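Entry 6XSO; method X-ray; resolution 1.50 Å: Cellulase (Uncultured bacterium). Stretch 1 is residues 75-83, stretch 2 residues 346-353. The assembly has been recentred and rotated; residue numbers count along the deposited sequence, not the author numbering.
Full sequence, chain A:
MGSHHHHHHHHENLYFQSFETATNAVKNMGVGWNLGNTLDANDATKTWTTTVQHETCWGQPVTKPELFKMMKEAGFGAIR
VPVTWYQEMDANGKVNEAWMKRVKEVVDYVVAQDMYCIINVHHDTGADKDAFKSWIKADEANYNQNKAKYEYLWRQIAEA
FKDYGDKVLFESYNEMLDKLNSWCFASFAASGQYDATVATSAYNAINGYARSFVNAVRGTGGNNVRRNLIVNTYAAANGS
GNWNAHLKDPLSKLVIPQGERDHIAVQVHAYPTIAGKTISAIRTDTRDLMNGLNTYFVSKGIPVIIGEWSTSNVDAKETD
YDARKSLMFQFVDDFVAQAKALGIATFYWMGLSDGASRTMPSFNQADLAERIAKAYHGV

Stretch 1 75-83: GFGAIRVPV
Stretch 2, residues 346-353: TFYWMGLS

This is a side-chain packing contact between two obliquely crossed strands of one chain and the loop residues next to them, mostly buried and largely apolar, with no hydrogen bond between the stretches. The strand at 78-81 and the strand at 346-349 have N-to-C directions 56° apart, with a signed crossing angle of -56°. Their axes come no closer than 7.9 Å; the gap is bridged mainly by side chains, and the Phe347 ring reaches the backbone of stretch 1. The nearest CA atoms across the stretches are those of Arg80 and Phe347, 7.1 Å apart. About 309 Å² is buried, both sides summed.

Phe347 is the centre of the contact and has the largest covered area. Its phi/psi is -127/108, and its CA-to-CB bond points toward stretch 1, with chi1 m (-72°) and chi2 75°. Phe347 CE2 lies 3.5 Å from Ala78 CB. Ala78, at phi/psi -165/147, offers only a methyl. Ile79 C is 3.9 Å from Phe347 CE2, at the ring edge, while the Ile79 CA-to-CB bond points away. Arg80 N is 3.6 Å from Phe347 CD2, and Arg80 CB is 3.8 Å from the same CD2.

Arg80 (phi/psi -90/129) is extended, with chi1 to chi3 all t and chi4 -100°. From CB beside Phe347 it extends away from the ring, and Arg80 NH1 ends 4.1 Å from Trp349 CZ3. The indole meets the guanidinium edge near its plane, so this is not a stack. The guanidinium nitrogens are hydrogen-bonded elsewhere in the structure. Trp349 (-89/109) has chi1 t and chi2 -106°; its CA-to-CB bond points sideways, but the indole end comes nearer. Pro82 CG (-64/140, C-gamma exo) packs 4.3 Å from Trp349 CZ3.

A separate apolar contact joins the loop of stretch 2. Phe76 (-80/147, chi1 m, chi2 -93°) places CZ 3.6 Å from Leu352 CD1. Leu352 has phi/psi 65/-70, chi1 m and chi2 t. Both CA-to-CB bonds point toward the other stretch.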

# COMPACT_ATOMS: atom_id res chain seq x y z
N GLY A 75 5.72 18.60 -4.98
CA GLY A 75 5.59 17.83 -6.20
C GLY A 75 4.97 16.45 -6.07
O GLY A 75 4.92 15.73 -7.07
N PHE A 76 4.53 16.05 -4.88
CA PHE A 76 3.91 14.76 -4.71
C PHE A 76 2.46 14.80 -5.16
O PHE A 76 1.78 15.83 -5.06
CB PHE A 76 4.07 14.30 -3.25
CG PHE A 76 5.49 13.91 -2.93
CD1 PHE A 76 5.90 12.59 -3.04
CD2 PHE A 76 6.42 14.86 -2.61
CE1 PHE A 76 7.20 12.22 -2.80
CE2 PHE A 76 7.73 14.51 -2.38
CZ PHE A 76 8.12 13.19 -2.46
N GLY A 77 2.01 13.67 -5.70
CA GLY A 77 0.71 13.59 -6.32
C GLY A 77 -0.26 12.63 -5.67
O GLY A 77 -1.41 12.54 -6.09
N ALA A 78 0.19 11.94 -4.63
CA ALA A 78 -0.59 10.86 -4.05
C ALA A 78 -0.01 10.51 -2.68
O ALA A 78 1.20 10.61 -2.47
CB ALA A 78 -0.55 9.62 -4.96
N ILE A 79 -0.90 10.11 -1.77
CA ILE A 79 -0.53 9.70 -0.43
C ILE A 79 -1.18 8.34 -0.16
O ILE A 79 -2.39 8.18 -0.35
CB ILE A 79 -1.00 10.72 0.63
CG1 ILE A 79 -0.54 12.16 0.33
CG2 ILE A 79 -0.53 10.29 2.03
CD1 ILE A 79 0.96 12.40 0.42
N ARG A 80 -0.37 7.36 0.27
CA ARG A 80 -0.89 6.13 0.83
C ARG A 80 -1.03 6.33 2.34
O ARG A 80 -0.08 6.76 3.00
CB ARG A 80 0.02 4.93 0.53
CG ARG A 80 -0.45 3.58 1.15
CD ARG A 80 0.22 2.48 0.44
NE ARG A 80 -0.00 1.10 0.85
CZ ARG A 80 0.82 0.38 1.61
NH1 ARG A 80 1.84 0.94 2.25
NH2 ARG A 80 0.57 -0.91 1.78
N VAL A 81 -2.21 6.02 2.86
CA VAL A 81 -2.56 6.18 4.28
C VAL A 81 -2.81 4.77 4.80
O VAL A 81 -3.96 4.29 4.78
CB VAL A 81 -3.78 7.10 4.45
CG1 VAL A 81 -4.19 7.20 5.92
CG2 VAL A 81 -3.45 8.51 3.92
N PRO A 82 -1.78 4.06 5.25
CA PRO A 82 -2.00 2.73 5.83
C PRO A 82 -2.83 2.82 7.10
O PRO A 82 -2.63 3.71 7.93
CB PRO A 82 -0.60 2.22 6.14
CG PRO A 82 0.34 3.20 5.60
CD PRO A 82 -0.37 4.47 5.29
N VAL A 83 -3.74 1.87 7.26
CA VAL A 83 -4.60 1.84 8.44
C VAL A 83 -4.63 0.42 8.99
O VAL A 83 -4.85 -0.53 8.23
CB VAL A 83 -6.05 2.29 8.13
CG1 VAL A 83 -6.89 2.32 9.39
CG2 VAL A 83 -6.09 3.64 7.49
N THR A 346 4.96 4.96 -7.78
CA THR A 346 5.79 4.64 -6.63
C THR A 346 5.38 5.48 -5.43
O THR A 346 5.02 6.66 -5.59
CB THR A 346 7.29 4.88 -6.91
OG1 THR A 346 7.58 6.26 -7.03
CG2 THR A 346 7.71 4.17 -8.18
N PHE A 347 5.41 4.86 -4.24
CA PHE A 347 5.07 5.53 -2.97
C PHE A 347 6.22 5.31 -1.98
O PHE A 347 6.40 4.20 -1.48
CB PHE A 347 3.74 5.00 -2.40
CG PHE A 347 2.50 5.44 -3.15
CD1 PHE A 347 2.19 4.88 -4.37
CD2 PHE A 347 1.62 6.37 -2.60
CE1 PHE A 347 1.05 5.28 -5.06
CE2 PHE A 347 0.47 6.77 -3.28
CZ PHE A 347 0.18 6.22 -4.50
N TYR A 348 7.00 6.36 -1.70
CA TYR A 348 8.16 6.24 -0.81
C TYR A 348 7.71 5.95 0.63
O TYR A 348 6.70 6.48 1.09
CB TYR A 348 9.00 7.53 -0.88
CG TYR A 348 10.32 7.35 -0.19
CD1 TYR A 348 10.48 7.74 1.13
CD2 TYR A 348 11.38 6.73 -0.84
CE1 TYR A 348 11.67 7.52 1.79
CE2 TYR A 348 12.57 6.51 -0.19
CZ TYR A 348 12.70 6.90 1.13
OH TYR A 348 13.89 6.63 1.77
N TRP A 349 8.47 5.11 1.34
CA TRP A 349 8.10 4.71 2.71
C TRP A 349 8.68 5.68 3.74
O TRP A 349 9.89 5.65 4.01
CB TRP A 349 8.57 3.30 3.03
CG TRP A 349 8.18 2.94 4.45
CD1 TRP A 349 9.00 2.86 5.55
CD2 TRP A 349 6.86 2.70 4.92
NE1 TRP A 349 8.26 2.57 6.67
CE2 TRP A 349 6.94 2.47 6.32
CE3 TRP A 349 5.60 2.65 4.31
CZ2 TRP A 349 5.81 2.20 7.09
CZ3 TRP A 349 4.49 2.37 5.07
CH2 TRP A 349 4.60 2.14 6.45
N MET A 350 7.83 6.50 4.35
CA MET A 350 8.19 7.36 5.49
C MET A 350 9.37 8.26 5.13
O MET A 350 9.49 8.74 3.99
CB MET A 350 8.38 6.51 6.74
CG MET A 350 7.10 5.88 7.26
SD MET A 350 7.28 5.01 8.84
CE MET A 350 7.48 6.39 9.96
N GLY A 351 10.23 8.54 6.10
CA GLY A 351 11.23 9.56 5.89
C GLY A 351 10.54 10.83 5.46
O GLY A 351 9.35 11.03 5.74
N LEU A 352 11.30 11.69 4.79
CA LEU A 352 10.87 12.95 4.18
C LEU A 352 10.41 13.97 5.22
O LEU A 352 11.07 15.00 5.38
CB LEU A 352 9.83 12.76 3.09
CG LEU A 352 10.16 11.76 1.98
CD1 LEU A 352 9.20 11.99 0.81
CD2 LEU A 352 11.60 11.79 1.49
N SER A 353 9.27 13.73 5.86
CA SER A 353 8.77 14.54 6.97
C SER A 353 8.31 13.57 8.04
O SER A 353 7.32 12.86 7.86
CB SER A 353 7.63 15.45 6.53
OG SER A 353 7.22 16.31 7.60